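Local coordinates for UDP-L-Rhamnose Synthase (Acanthamoeba polyphaga mimivirus, PDB 7JID), which makes the nucleotide sugar UDP-L-rhamnose, probably by an NADP(H)-dependent reduction within a Rossmann-type fold, at residues K12-S17 / N171-I176; L104-T109 / G144-L149; I203-N208 / G212-T217. All coordinates share one frame; numbering follows the deposited sequence.

Contact 1 of 3, residues K12-S17 / N171-I176. With NAP (NADP nicotinamide-adenine-dinucleotide phosphate), chain D.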
loop_
_atom_site.group_PDB
_atom_site.type_symbol
_atom_site.label_atom_id
_atom_site.label_comp_id
_atom_site.label_asym_id
_atom_site.label_seq_id
_atom_site.Cartn_x
_atom_site.Cartn_y
_atom_site.Cartn_z
ATOM N N LYS A 12 9.751 -8.035 -20.275
ATOM C CA LYS A 12 8.939 -7.931 -21.511
ATOM C C LYS A 12 8.322 -6.546 -21.621
ATOM O O LYS A 12 7.694 -6.249 -22.627
ATOM C CB LYS A 12 7.808 -8.961 -21.519
ATOM C CG LYS A 12 8.273 -10.398 -21.395
ATOM C CD LYS A 12 9.397 -10.745 -22.333
ATOM C CE LYS A 12 9.122 -11.991 -23.150
ATOM N NZ LYS A 12 8.187 -11.702 -24.266
ATOM N N GLY A 13 8.468 -5.727 -20.592
ATOM C CA GLY A 13 7.870 -4.391 -20.645
ATOM C C GLY A 13 8.690 -3.448 -21.506
ATOM O O GLY A 13 9.799 -3.813 -21.962
ATOM N N TRP A 14 8.202 -2.215 -21.675
ATOM C CA TRP A 14 8.912 -1.229 -22.525
ATOM C C TRP A 14 10.323 -0.995 -21.982
ATOM O O TRP A 14 11.299 -1.152 -22.740
ATOM C CB TRP A 14 8.063 0.036 -22.610
ATOM C CG TRP A 14 8.686 1.170 -23.340
ATOM C CD1 TRP A 14 9.170 1.164 -24.609
ATOM C CD2 TRP A 14 8.818 2.510 -22.851
ATOM N NE1 TRP A 14 9.633 2.412 -24.936
ATOM C CE2 TRP A 14 9.430 3.262 -23.878
ATOM C CE3 TRP A 14 8.516 3.141 -21.639
ATOM C CZ2 TRP A 14 9.719 4.618 -23.730
ATOM C CZ3 TRP A 14 8.795 4.480 -21.488
ATOM C CH2 TRP A 14 9.372 5.212 -22.528
ATOM N N ILE A 15 10.448 -0.517 -20.742
ATOM C CA ILE A 15 11.769 -0.207 -20.150
ATOM C C ILE A 15 12.544 -1.493 -19.913
ATOM O O ILE A 15 13.719 -1.503 -20.188
ATOM C CB ILE A 15 11.651 0.689 -18.918
ATOM C CG1 ILE A 15 10.904 1.973 -19.295
ATOM C CG2 ILE A 15 13.009 0.925 -18.308
ATOM C CD1 ILE A 15 10.774 2.948 -18.143
ATOM N N GLY A 16 11.916 -2.524 -19.354
ATOM C CA GLY A 16 12.673 -3.748 -19.045
ATOM C C GLY A 16 13.279 -4.372 -20.281
ATOM O O GLY A 16 14.433 -4.839 -20.175
ATOM N N SER A 17 12.563 -4.384 -21.395
ATOM C CA SER A 17 13.070 -4.864 -22.707
ATOM C C SER A 17 14.308 -4.051 -23.094
ATOM O O SER A 17 15.298 -4.629 -23.545
ATOM C CB SER A 17 12.039 -4.759 -23.811
ATOM O OG SER A 17 10.990 -5.686 -23.640
ATOM N N ASN A 171 7.356 5.429 -29.370
ATOM C CA ASN A 171 6.701 4.294 -28.665
ATOM C C ASN A 171 5.464 4.847 -27.980
ATOM O O ASN A 171 5.522 5.985 -27.519
ATOM C CB ASN A 171 7.646 3.608 -27.668
ATOM C CG ASN A 171 7.072 2.349 -27.047
ATOM O OD1 ASN A 171 6.292 2.411 -26.092
ATOM N ND2 ASN A 171 7.480 1.191 -27.554
ATOM N N PRO A 172 4.337 4.093 -27.897
ATOM C CA PRO A 172 3.136 4.564 -27.207
ATOM C C PRO A 172 3.407 5.037 -25.776
ATOM O O PRO A 172 2.658 5.857 -25.308
ATOM C CB PRO A 172 2.167 3.362 -27.187
ATOM C CG PRO A 172 2.952 2.207 -27.779
ATOM C CD PRO A 172 4.108 2.796 -28.555
ATOM N N ARG A 173 4.446 4.498 -25.139
ATOM C CA ARG A 173 4.814 4.819 -23.739
ATOM C C ARG A 173 5.689 6.090 -23.650
ATOM O O ARG A 173 5.749 6.692 -22.544
ATOM C CB ARG A 173 5.553 3.632 -23.107
ATOM C CG ARG A 173 4.756 2.332 -22.970
ATOM C CD ARG A 173 3.810 2.260 -21.770
ATOM N NE ARG A 173 2.538 2.940 -22.022
ATOM C CZ ARG A 173 1.573 2.495 -22.827
ATOM N NH1 ARG A 173 1.717 1.352 -23.478
ATOM N NH2 ARG A 173 0.447 3.182 -22.976
ATOM N N SER A 174 6.382 6.466 -24.728
ATOM C CA SER A 174 7.368 7.572 -24.743
ATOM C C SER A 174 6.661 8.928 -24.658
ATOM O O SER A 174 5.704 9.187 -25.390
ATOM C CB SER A 174 8.261 7.524 -25.933
ATOM O OG SER A 174 9.118 8.645 -25.959
ATOM N N PHE A 175 7.110 9.786 -23.752
ATOM C CA PHE A 175 6.443 11.090 -23.488
ATOM C C PHE A 175 6.284 11.877 -24.795
ATOM O O PHE A 175 5.231 12.480 -24.991
ATOM C CB PHE A 175 7.252 11.864 -22.445
ATOM C CG PHE A 175 6.737 13.228 -22.101
ATOM C CD1 PHE A 175 5.851 13.388 -21.045
ATOM C CD2 PHE A 175 7.190 14.339 -22.800
ATOM C CE1 PHE A 175 5.439 14.666 -20.702
ATOM C CE2 PHE A 175 6.724 15.617 -22.485
ATOM C CZ PHE A 175 5.857 15.762 -21.437
ATOM N N ILE A 176 7.312 11.951 -25.639
ATOM C CA ILE A 176 7.260 12.753 -26.890
ATOM C C ILE A 176 6.213 12.132 -27.815
ATOM O O ILE A 176 5.367 12.903 -28.345
ATOM C CB ILE A 176 8.634 12.871 -27.555
ATOM C CG1 ILE A 176 9.590 13.671 -26.669
ATOM C CG2 ILE A 176 8.498 13.451 -28.953
ATOM C CD1 ILE A 176 10.932 13.991 -27.296
HETATM P PA NAP D . 5.207 -1.501 -19.199
HETATM O O1A NAP D . 5.626 -1.553 -20.650
HETATM O O2A NAP D . 3.755 -1.635 -18.861
HETATM O O5B NAP D . 6.076 -2.646 -18.534
HETATM C C5B NAP D . 5.741 -3.148 -17.239
HETATM C C4B NAP D . 6.045 -4.627 -17.052
HETATM O O4B NAP D . 5.851 -5.028 -15.703
HETATM C C3B NAP D . 5.108 -5.438 -17.937
HETATM O O3B NAP D . 6.002 -6.335 -18.638
HETATM C C2B NAP D . 4.234 -6.158 -16.919
HETATM O O2B NAP D . 4.015 -7.465 -17.357
HETATM C C1B NAP D . 5.102 -6.226 -15.664
HETATM N N9A NAP D . 4.452 -6.402 -14.379
HETATM C C8A NAP D . 3.536 -5.617 -13.830
HETATM N N7A NAP D . 3.200 -6.063 -12.618
HETATM C C5A NAP D . 3.915 -7.174 -12.395
HETATM C C6A NAP D . 3.980 -8.104 -11.336
HETATM N N6A NAP D . 3.218 -7.925 -10.282
HETATM N N1A NAP D . 4.846 -9.164 -11.495
HETATM C C2A NAP D . 5.603 -9.268 -12.596
HETATM N N3A NAP D . 5.598 -8.444 -13.656
HETATM C C4A NAP D . 4.759 -7.378 -13.552
HETATM O O3 NAP D . 5.677 -0.189 -18.392
HETATM P PN NAP D . 7.123 0.546 -18.468
HETATM O O1N NAP D . 6.696 1.942 -18.891
HETATM O O2N NAP D . 8.222 -0.233 -19.058
HETATM O O5D NAP D . 7.394 0.739 -16.919
HETATM C C5D NAP D . 8.148 -0.048 -16.007
HETATM C C4D NAP D . 7.693 0.335 -14.567
HETATM O O4D NAP D . 8.807 0.818 -13.886
HETATM C C3D NAP D . 6.707 1.481 -14.651
HETATM O O3D NAP D . 6.041 1.755 -13.362
HETATM C C2D NAP D . 7.773 2.473 -15.174
HETATM O O2D NAP D . 7.499 3.880 -15.134
HETATM C C1D NAP D . 8.971 2.175 -14.310
HETATM P P2B NAP D . 2.546 -8.017 -17.592
HETATM O O1X NAP D . 2.037 -7.503 -18.868
HETATM O O2X NAP D . 2.942 -9.500 -17.721
HETATM O O3X NAP D . 1.588 -7.737 -16.429
#
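Trp14 reaches from the start of helix 14-25, just after the cofactor-binding loop, to the type I turn Asn171-Ser174 and lays one face of its indole against Asn171, Arg173 and Ser174. Its CG stands anti to the backbone N (chi1 175°), which carries the ring across to that turn. Over the pyrrole part, the amide of Asn171 lies almost flat, its plane only 22° from that of the ring, with CG 3.3 Å from Trp14 NE1. The amide cannot easily rotate there, because Asn171 OD1 accepts from Arg173 N (2.9 Å), closing an Asx turn. Over the benzene part the contact is aliphatic: Arg173 CB sits 3.6 Å from the centroid of the Trp14 six-membered ring, a CH-pi contact. Beyond CB the Arg173 chain bends twice (chi2 and chi3) and leaves the indole, carrying its guanidinium, nearly perpendicular to the ring, to the carbonyl of Ser68. Ser174 completes the layer with its backbone, its CA 3.8 Å from Trp14 CH2, while its OG turns to the backbone N of Thr167.

The same tryptophan turns an edge to NADP. NADP O1N lies in the plane of the indole at that edge, 3.5 Å from Trp14 CE3. The helix start grips the pyrophosphate through Trp14 N to O1A (2.9 Å) and Ile15 N to O2N (2.8 Å). Gly13, at the N-cap position, brings its backbone close against the adenosine-side ester oxygen O5B. Two straight N-H bonds at a helix N-terminus should help offset the diphosphate charge, as in the glycine-rich loop of Rossmann dinucleotide folds. Held by a turn that leads to the UDP-rhamnose-contacting Phe175, the indole places the two ligand sites on the two sides of one packed contact, which could help keep them in a fixed relation.

Contact 2 of 3, residues L104-T109 / G144-L149. With NAP (NADP nicotinamide-adenine-dinucleotide phosphate), chain D.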
loop_
_atom_site.group_PDB
_atom_site.type_symbol
_atom_site.label_atom_id
_atom_site.label_comp_id
_atom_site.label_asym_id
_atom_site.label_seq_id
_atom_site.Cartn_x
_atom_site.Cartn_y
_atom_site.Cartn_z
ATOM N N LEU A 104 19.200 -5.040 -5.408
ATOM C CA LEU A 104 17.956 -4.807 -6.177
ATOM C C LEU A 104 17.972 -3.370 -6.684
ATOM O O LEU A 104 18.173 -2.473 -5.874
ATOM C CB LEU A 104 16.746 -5.034 -5.289
ATOM C CG LEU A 104 15.377 -4.679 -5.891
ATOM C CD1 LEU A 104 15.082 -5.553 -7.094
ATOM C CD2 LEU A 104 14.322 -4.862 -4.833
ATOM N N THR A 105 17.716 -3.214 -7.973
ATOM C CA THR A 105 17.349 -1.916 -8.579
ATOM C C THR A 105 15.830 -1.910 -8.752
ATOM O O THR A 105 15.327 -2.714 -9.514
ATOM C CB THR A 105 18.077 -1.653 -9.901
ATOM O OG1 THR A 105 19.493 -1.805 -9.699
ATOM C CG2 THR A 105 17.770 -0.265 -10.410
ATOM N N TYR A 106 15.187 -0.951 -8.105
ATOM C CA TYR A 106 13.750 -0.663 -8.256
ATOM C C TYR A 106 13.596 0.612 -9.092
ATOM O O TYR A 106 13.987 1.669 -8.658
ATOM C CB TYR A 106 13.069 -0.560 -6.891
ATOM C CG TYR A 106 11.720 0.103 -6.954
ATOM C CD1 TYR A 106 10.655 -0.516 -7.606
ATOM C CD2 TYR A 106 11.523 1.309 -6.335
ATOM C CE1 TYR A 106 9.426 0.112 -7.686
ATOM C CE2 TYR A 106 10.295 1.956 -6.407
ATOM C CZ TYR A 106 9.243 1.322 -7.045
ATOM O OH TYR A 106 8.017 1.918 -7.186
ATOM N N LEU A 107 12.996 0.493 -10.270
ATOM C CA LEU A 107 12.683 1.697 -11.094
ATOM C C LEU A 107 11.353 2.265 -10.623
ATOM O O LEU A 107 10.310 1.616 -10.850
ATOM C CB LEU A 107 12.651 1.360 -12.575
ATOM C CG LEU A 107 12.720 2.597 -13.487
ATOM C CD1 LEU A 107 13.909 3.484 -13.177
ATOM C CD2 LEU A 107 12.779 2.167 -14.947
ATOM N N GLY A 108 11.420 3.338 -9.819
ATOM C CA GLY A 108 10.237 4.018 -9.274
ATOM C C GLY A 108 9.888 5.244 -10.093
ATOM O O GLY A 108 10.042 5.284 -11.308
ATOM N N THR A 109 9.380 6.234 -9.391
ATOM C CA THR A 109 8.840 7.443 -10.030
ATOM C C THR A 109 9.099 8.672 -9.175
ATOM O O THR A 109 9.000 8.591 -7.935
ATOM C CB THR A 109 7.355 7.251 -10.365
ATOM O OG1 THR A 109 6.920 8.426 -11.048
ATOM C CG2 THR A 109 6.514 7.016 -9.126
ATOM N N GLY A 144 3.869 6.976 -4.133
ATOM C CA GLY A 144 4.440 7.783 -3.049
ATOM C C GLY A 144 4.734 6.895 -1.874
ATOM O O GLY A 144 5.871 6.950 -1.283
ATOM N N PHE A 145 3.777 6.062 -1.475
ATOM C CA PHE A 145 4.027 5.142 -0.350
ATOM C C PHE A 145 5.090 4.126 -0.718
ATOM O O PHE A 145 5.891 3.788 0.122
ATOM C CB PHE A 145 2.728 4.496 0.127
ATOM C CG PHE A 145 1.857 5.493 0.856
ATOM C CD1 PHE A 145 2.261 5.990 2.085
ATOM C CD2 PHE A 145 0.725 6.031 0.267
ATOM C CE1 PHE A 145 1.506 6.940 2.749
ATOM C CE2 PHE A 145 -0.053 6.950 0.949
ATOM C CZ PHE A 145 0.358 7.415 2.179
ATOM N N THR A 146 5.097 3.585 -1.942
ATOM C CA THR A 146 6.192 2.654 -2.312
ATOM C C THR A 146 7.547 3.352 -2.149
ATOM O O THR A 146 8.517 2.748 -1.614
ATOM C CB THR A 146 6.024 2.106 -3.720
ATOM O OG1 THR A 146 4.687 1.601 -3.709
ATOM C CG2 THR A 146 7.052 1.050 -4.025
ATOM N N ASP A 147 7.617 4.604 -2.516
ATOM C CA ASP A 147 8.887 5.340 -2.466
ATOM C C ASP A 147 9.314 5.475 -1.000
ATOM O O ASP A 147 10.480 5.256 -0.712
ATOM C CB ASP A 147 8.743 6.715 -3.095
ATOM C CG ASP A 147 10.053 7.473 -3.082
ATOM O OD1 ASP A 147 10.780 7.359 -4.076
ATOM O OD2 ASP A 147 10.254 8.278 -2.142
ATOM N N ARG A 148 8.392 5.826 -0.122
ATOM C CA ARG A 148 8.717 5.944 1.309
ATOM C C ARG A 148 9.171 4.571 1.811
ATOM O O ARG A 148 10.158 4.500 2.564
ATOM C CB ARG A 148 7.487 6.444 2.050
ATOM C CG ARG A 148 7.088 7.844 1.623
ATOM C CD ARG A 148 5.904 8.355 2.387
ATOM N NE ARG A 148 6.301 8.702 3.745
ATOM C CZ ARG A 148 5.455 9.210 4.621
ATOM N NH1 ARG A 148 4.195 9.410 4.288
ATOM N NH2 ARG A 148 5.870 9.514 5.842
ATOM N N LEU A 149 8.445 3.507 1.465
ATOM C CA LEU A 149 8.757 2.164 2.002
ATOM C C LEU A 149 10.147 1.748 1.546
ATOM O O LEU A 149 10.893 1.083 2.322
ATOM C CB LEU A 149 7.688 1.151 1.576
ATOM C CG LEU A 149 6.362 1.326 2.306
ATOM C CD1 LEU A 149 5.237 0.614 1.569
ATOM C CD2 LEU A 149 6.488 0.813 3.727
HETATM P PA NAP D . 5.207 -1.501 -19.199
HETATM O O1A NAP D . 5.626 -1.553 -20.650
HETATM O O2A NAP D . 3.755 -1.635 -18.861
HETATM O O5B NAP D . 6.076 -2.646 -18.534
HETATM C C5B NAP D . 5.741 -3.148 -17.239
HETATM C C4B NAP D . 6.045 -4.627 -17.052
HETATM O O4B NAP D . 5.851 -5.028 -15.703
HETATM C C3B NAP D . 5.108 -5.438 -17.937
HETATM O O3B NAP D . 6.002 -6.335 -18.638
HETATM C C2B NAP D . 4.234 -6.158 -16.919
HETATM O O2B NAP D . 4.015 -7.465 -17.357
HETATM C C1B NAP D . 5.102 -6.226 -15.664
HETATM N N9A NAP D . 4.452 -6.402 -14.379
HETATM C C8A NAP D . 3.536 -5.617 -13.830
HETATM N N7A NAP D . 3.200 -6.063 -12.618
HETATM C C5A NAP D . 3.915 -7.174 -12.395
HETATM C C6A NAP D . 3.980 -8.104 -11.336
HETATM N N6A NAP D . 3.218 -7.925 -10.282
HETATM N N1A NAP D . 4.846 -9.164 -11.495
HETATM C C2A NAP D . 5.603 -9.268 -12.596
HETATM N N3A NAP D . 5.598 -8.444 -13.656
HETATM C C4A NAP D . 4.759 -7.378 -13.552
HETATM O O3 NAP D . 5.677 -0.189 -18.392
HETATM P PN NAP D . 7.123 0.546 -18.468
HETATM O O1N NAP D . 6.696 1.942 -18.891
HETATM O O2N NAP D . 8.222 -0.233 -19.058
HETATM O O5D NAP D . 7.394 0.739 -16.919
HETATM C C5D NAP D . 8.148 -0.048 -16.007
HETATM C C4D NAP D . 7.693 0.335 -14.567
HETATM O O4D NAP D . 8.807 0.818 -13.886
HETATM C C3D NAP D . 6.707 1.481 -14.651
HETATM O O3D NAP D . 6.041 1.755 -13.362
HETATM C C2D NAP D . 7.773 2.473 -15.174
HETATM O O2D NAP D . 7.499 3.880 -15.134
HETATM C C1D NAP D . 8.971 2.175 -14.310
HETATM P P2B NAP D . 2.546 -8.017 -17.592
HETATM O O1X NAP D . 2.037 -7.503 -18.868
HETATM O O2X NAP D . 2.942 -9.500 -17.721
HETATM O O3X NAP D . 1.588 -7.737 -16.429
HETATM O O HOH W 1 10.260 5.720 -6.232
#
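Tyr106 and Thr146 meet where the phenol of the strand crosses the threonine of the helix at about a right angle. One face of the Tyr106 ring carries the backbone N of Gly108 from its own strand, 3.8 Å above the plane and displaced toward the rim. Thr146 CG2 approaches neither squarely over a face nor in the plane; it comes in obliquely at the hydroxyl end, 3.4 Å from Tyr106 OH and 3.7 Å from CZ. With CG anti to the backbone N (chi1 164°), the phenol extends from the sheet to the helix, where OH bonds Lys143 NZ. Thr146 presents its methyl to the phenol, while OG1 turns elsewhere, to the backbone carbonyl of Asn86, its strongest partner, with that of Val142 also within hydrogen-bonding distance.

The polar half of the contact runs through a water. It donates to Asp147 OD1 (2.8 Å) and accepts a weak bond from Thr109 N (3.3 Å), bridging strand and helix. Arg161 pairs with the other carboxylate oxygen, OD2, which probably keeps this buried aspartate ionised. On the far side of the strand, Leu107 CD2 packs 3.9 Å from C1D of the nicotinamide-side ribose of NADP. Further along, Thr109 OG1 hydrogen-bonds the UDP-rhamnose.

Lys143 and Tyr139, spaced as in the Tyr-x-x-x-Lys signature of short-chain dehydrogenases, lie about one and two turns before Thr146. Strand 103-109 runs between the parallel strands 54-57 and 157-162, and helix 138-150 packs against its Tyr106 face beside helix 79-99. Phe145 and Leu149 of helix 138-150 pack on Tyr88 of the second subunit.

Contact 3 of 3, residues I203-N208 / G212-T217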
loop_
_atom_site.group_PDB
_atom_site.type_symbol
_atom_site.label_atom_id
_atom_site.label_comp_id
_atom_site.label_asym_id
_atom_site.label_seq_id
_atom_site.Cartn_x
_atom_site.Cartn_y
_atom_site.Cartn_z
ATOM N N ILE A 203 22.396 1.194 -15.218
ATOM C CA ILE A 203 23.140 -0.099 -15.293
ATOM C C ILE A 203 24.459 0.059 -14.529
ATOM O O ILE A 203 24.862 -0.884 -13.815
ATOM C CB ILE A 203 23.351 -0.552 -16.747
ATOM C CG1 ILE A 203 22.031 -1.014 -17.348
ATOM C CG2 ILE A 203 24.404 -1.659 -16.808
ATOM C CD1 ILE A 203 22.045 -1.331 -18.792
ATOM N N ASP A 204 25.169 1.183 -14.733
ATOM C CA ASP A 204 26.456 1.426 -14.036
ATOM C C ASP A 204 26.234 1.379 -12.519
ATOM O O ASP A 204 27.010 0.773 -11.786
ATOM C CB ASP A 204 27.112 2.725 -14.517
ATOM C CG ASP A 204 28.550 2.864 -14.030
ATOM O OD1 ASP A 204 29.385 2.034 -14.525
ATOM O OD2 ASP A 204 28.813 3.699 -13.113
ATOM N N MET A 205 25.256 2.124 -12.018
ATOM C CA MET A 205 24.894 2.154 -10.590
ATOM C C MET A 205 24.596 0.737 -10.039
ATOM O O MET A 205 25.115 0.424 -8.962
ATOM C CB MET A 205 23.685 3.082 -10.391
ATOM C CG MET A 205 24.067 4.509 -10.538
ATOM S SD MET A 205 22.575 5.557 -10.482
ATOM C CE MET A 205 22.638 5.965 -8.740
ATOM N N ALA A 206 23.846 -0.094 -10.765
ATOM C CA ALA A 206 23.466 -1.477 -10.378
ATOM C C ALA A 206 24.755 -2.334 -10.426
ATOM O O ALA A 206 25.059 -3.012 -9.431
ATOM C CB ALA A 206 22.416 -2.031 -11.295
ATOM N N ARG A 207 25.571 -2.158 -11.458
ATOM C CA ARG A 207 26.883 -2.876 -11.514
ATOM C C ARG A 207 27.694 -2.544 -10.260
ATOM O O ARG A 207 28.370 -3.472 -9.664
ATOM C CB ARG A 207 27.611 -2.516 -12.806
ATOM C CG ARG A 207 28.949 -3.230 -12.937
ATOM C CD ARG A 207 29.514 -2.982 -14.292
ATOM N NE ARG A 207 28.911 -3.878 -15.261
ATOM C CZ ARG A 207 28.149 -3.529 -16.265
ATOM N NH1 ARG A 207 27.859 -2.262 -16.485
ATOM N NH2 ARG A 207 27.710 -4.456 -17.091
ATOM N N ASN A 208 27.678 -1.284 -9.828
ATOM C CA ASN A 208 28.495 -0.795 -8.694
ATOM C C ASN A 208 27.890 -1.160 -7.336
ATOM O O ASN A 208 28.489 -0.794 -6.349
ATOM C CB ASN A 208 28.752 0.708 -8.770
ATOM C CG ASN A 208 29.677 1.097 -9.900
ATOM O OD1 ASN A 208 30.372 0.245 -10.466
ATOM N ND2 ASN A 208 29.638 2.367 -10.302
ATOM N N GLY A 212 20.182 3.150 -2.263
ATOM C CA GLY A 212 19.559 4.376 -1.776
ATOM C C GLY A 212 18.558 4.928 -2.782
ATOM O O GLY A 212 18.417 4.369 -3.863
ATOM N N THR A 213 18.012 6.077 -2.473
ATOM C CA THR A 213 17.076 6.783 -3.378
ATOM C C THR A 213 17.886 7.779 -4.218
ATOM O O THR A 213 18.722 8.502 -3.670
ATOM C CB THR A 213 15.952 7.451 -2.602
ATOM O OG1 THR A 213 15.182 6.398 -2.015
ATOM C CG2 THR A 213 15.045 8.290 -3.466
ATOM N N PHE A 214 17.588 7.866 -5.508
ATOM C CA PHE A 214 18.136 8.909 -6.415
ATOM C C PHE A 214 17.004 9.450 -7.263
ATOM O O PHE A 214 16.371 8.682 -8.021
ATOM C CB PHE A 214 19.232 8.379 -7.318
ATOM C CG PHE A 214 20.526 8.051 -6.611
ATOM C CD1 PHE A 214 21.629 8.888 -6.749
ATOM C CD2 PHE A 214 20.668 6.855 -5.929
ATOM C CE1 PHE A 214 22.835 8.546 -6.138
ATOM C CE2 PHE A 214 21.863 6.543 -5.281
ATOM C CZ PHE A 214 22.956 7.374 -5.435
ATOM N N ASN A 215 16.869 10.760 -7.282
ATOM C CA ASN A 215 16.145 11.465 -8.364
ATOM C C ASN A 215 16.900 11.165 -9.658
ATOM O O ASN A 215 18.120 11.295 -9.702
ATOM C CB ASN A 215 16.041 12.955 -8.031
ATOM C CG ASN A 215 15.087 13.243 -6.910
ATOM O OD1 ASN A 215 14.157 12.485 -6.635
ATOM N ND2 ASN A 215 15.344 14.339 -6.187
ATOM N N PHE A 216 16.187 10.721 -10.673
ATOM C CA PHE A 216 16.781 10.065 -11.846
ATOM C C PHE A 216 16.151 10.671 -13.097
ATOM O O PHE A 216 15.722 9.959 -13.999
ATOM C CB PHE A 216 16.652 8.557 -11.738
ATOM C CG PHE A 216 17.772 7.889 -12.467
ATOM C CD1 PHE A 216 19.049 7.893 -11.939
ATOM C CD2 PHE A 216 17.513 7.168 -13.611
ATOM C CE1 PHE A 216 20.066 7.220 -12.619
ATOM C CE2 PHE A 216 18.533 6.534 -14.299
ATOM C CZ PHE A 216 19.799 6.537 -13.765
ATOM N N THR A 217 16.191 11.994 -13.135
ATOM C CA THR A 217 15.833 12.813 -14.309
ATOM C C THR A 217 17.078 13.560 -14.807
ATOM O O THR A 217 18.015 13.808 -14.019
ATOM C CB THR A 217 14.708 13.784 -13.949
ATOM O OG1 THR A 217 15.130 14.450 -12.763
ATOM C CG2 THR A 217 13.378 13.087 -13.726
#
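Met205 and Phe214 make a CH-pi contact of nearly perfect geometry. The methyl carbon CE stands above the middle of the ring, 3.4 Å from the Phe214 centroid and 3° off the normal, so that it is almost evenly spaced from all six ring carbons. The bend at chi3 (95°) turns the methyl onto this face after the chain has run extended from CB through CG to the sulfur.

Sulfur-aromatic contacts form the second group. Met205 SD lies 5.0 Å from the Phe214 centroid, behind its own methyl, and 4.9 Å from the Phe216 centroid. Toward Phe216 the approach is oblique, with SD nearest CE1 at 3.7 Å, as the two side chains slide past each other in opposite directions. One thioether thus serves two rings, its methyl and sulfur in line over Phe214 and its sulfur beside Phe216.

The rest is apolar burial: Leu158 of the neighbouring strand and Leu267 of helix 265-270 also pack on Met205. This is the hydrophobic helix-on-sheet interface of a beta-alpha-beta crossover from strand 157-162 through helix 195-207 to strand 212-215, with helix 175-181 and a short strand inserted, at the last strand of a Rossmann-type parallel sheet.

Overall arrangement
The three contacts follow the Rossmann-type core from its cofactor site to its sheet edge. Contact 1 joins two distant parts of the chain, and both segments of contact 2 fall in the sequence between them; contact 3 comes later and is local. Centres of contacts 1 and 2 lie about 19 Å apart, yet they touch through Ile15 CG2 and Leu107 CD2 (3.6 Å), and both border NADP. Contacts 2 and 3, with centres about 12 Å apart, involve the same six-stranded parallel sheet, with strand 157-162 between theirs, and meet where Thr105 packs on Ala206. Contact 2 thus links cofactor loop and edge strand, while contacts 1 and 3 do not touch (nearest atoms about 8 Å apart).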